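Local coordinates for protein N-acetyl-beta-D glucosaminidase (Rhizomucor miehei CAU432, PDB 4ZM6) that probably hydrolyses terminal N-acetylglucosamine residues as a family 3 glycosidase and also carries a GCN5-related acetyltransferase region that binds acetyl-CoA, at residues 191-195 with 271-275. Residues are numbered along the deposited sequence; the frame is centred on the assembly and turned at random.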
# COMPACT_ATOMS: atom_id res chain seq x y z
N SER A 191 19.89 -10.15 -23.23
CA SER A 191 19.29 -11.48 -23.35
C SER A 191 19.58 -12.14 -24.70
O SER A 191 19.68 -13.37 -24.79
CB SER A 191 17.77 -11.39 -23.14
OG SER A 191 17.24 -12.60 -22.62
N HIS A 192 19.69 -11.33 -25.75
CA HIS A 192 19.92 -11.82 -27.11
C HIS A 192 21.33 -12.38 -27.30
O HIS A 192 21.52 -13.33 -28.06
CB HIS A 192 19.67 -10.71 -28.15
CG HIS A 192 18.29 -10.12 -28.11
ND1 HIS A 192 18.00 -8.96 -27.43
CD2 HIS A 192 17.13 -10.53 -28.67
CE1 HIS A 192 16.72 -8.68 -27.57
NE2 HIS A 192 16.16 -9.62 -28.32
N LEU A 193 22.30 -11.79 -26.61
CA LEU A 193 23.72 -12.14 -26.76
C LEU A 193 24.16 -13.23 -25.77
O LEU A 193 24.63 -14.29 -26.18
CB LEU A 193 24.60 -10.90 -26.60
CG LEU A 193 24.22 -9.66 -27.42
CD1 LEU A 193 25.01 -8.45 -26.96
CD2 LEU A 193 24.42 -9.91 -28.91
N ASP A 194 24.00 -12.95 -24.47
CA ASP A 194 24.49 -13.82 -23.40
C ASP A 194 23.36 -14.16 -22.41
O ASP A 194 22.23 -13.71 -22.58
CB ASP A 194 25.65 -13.12 -22.68
CG ASP A 194 26.82 -14.05 -22.39
OD1 ASP A 194 26.59 -15.24 -22.05
OD2 ASP A 194 27.98 -13.59 -22.49
N VAL A 195 23.68 -14.97 -21.40
CA VAL A 195 22.71 -15.36 -20.36
C VAL A 195 22.76 -14.39 -19.18
O VAL A 195 23.76 -14.33 -18.47
CB VAL A 195 22.98 -16.79 -19.84
CG1 VAL A 195 22.11 -17.10 -18.63
CG2 VAL A 195 22.74 -17.81 -20.93
N GLU A 271 14.56 -18.74 -29.69
CA GLU A 271 15.72 -18.74 -30.59
C GLU A 271 16.81 -17.76 -30.17
O GLU A 271 17.83 -17.65 -30.84
CB GLU A 271 15.27 -18.47 -32.02
CG GLU A 271 14.38 -19.55 -32.61
CD GLU A 271 14.17 -19.42 -34.10
OE1 GLU A 271 14.89 -18.63 -34.75
OE2 GLU A 271 13.27 -20.11 -34.64
N MET A 272 16.59 -17.03 -29.08
CA MET A 272 17.63 -16.17 -28.52
C MET A 272 18.73 -17.05 -27.95
O MET A 272 18.48 -18.21 -27.59
CB MET A 272 17.06 -15.25 -27.43
CG MET A 272 16.00 -14.28 -27.94
SD MET A 272 14.86 -13.74 -26.64
CE MET A 272 15.76 -12.37 -25.93
N ASP A 273 19.94 -16.51 -27.86
CA ASP A 273 21.10 -17.30 -27.43
C ASP A 273 20.99 -17.77 -25.98
O ASP A 273 21.57 -18.80 -25.62
CB ASP A 273 22.40 -16.52 -27.64
CG ASP A 273 22.75 -16.33 -29.12
OD1 ASP A 273 22.42 -17.21 -29.94
OD2 ASP A 273 23.37 -15.29 -29.45
N ALA A 274 20.26 -17.03 -25.16
CA ALA A 274 20.04 -17.40 -23.76
C ALA A 274 19.40 -18.78 -23.58
O ALA A 274 19.60 -19.42 -22.55
CB ALA A 274 19.22 -16.34 -23.05
N VAL A 275 18.61 -19.23 -24.56
CA VAL A 275 18.04 -20.58 -24.52
C VAL A 275 18.52 -21.47 -25.67
O VAL A 275 18.44 -22.69 -25.56
CB VAL A 275 16.50 -20.54 -24.51
CG1 VAL A 275 15.95 -20.48 -25.93
CG2 VAL A 275 15.94 -21.76 -23.80
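Met272, at the N-cap position of helix 273-276, reaches to the imidazole of His192, and its terminal methyl makes the closely packed end of this contact. CE lies over one ring face, 3.8 Å from the centroid of the His192 ring and 22° off its normal, a CH-pi contact displaced toward the CD2-NE2 bond. The sulfur sits more obliquely and farther off. A bend at the last torsion of Met272 (chi3 85°) turns CE into the corner between the ring and Ser191, where CE is 3.6 Å from Ser191 CB. The CA-CB bond of His192 leads away from the helix, yet the ring returns toward Met272. Next to this, Ala274 presents its CB to the backbone carbonyl of Ser191, with CB 3.5 Å from Ser191 O. Asp273 CB packs closely too, against the carbonyls of His192 and Leu193, 3.5 Å from Leu193 O.

Both segments belong to loops of the (beta/alpha)8-like N-terminal domain of glycoside hydrolase family 3: 191-195 lies after strand 178-181, and the start of 271-275 leads from strand 264-267 into helix 273-276. The Asp-Ser-His sequence ending at His192, with His192 ND1 hydrogen-bonded to Asp190 OD1, is consistent with the Asp-His dyad of the family's beta-N-acetylglucosaminidases; the methyl of Met272 lies on one face of that imidazole. Ser191, itself buried, touches His184 and makes a weak hydrogen bond from OG to the carbonyl of His232, a residue the Met272 side chain also touches.

Toward solvent the packing thins. The side chains of exposed Leu193 and Asp194 start out away from the helix. Asp273 OD1 has a long, weak ion pair with Lys276. At the far end, Val195 CG2 lies 4.4 Å from Ala274 CB, a light apolar touch, while Val195 N donates to the neighbouring Asp194 OD1 at 3.0 Å.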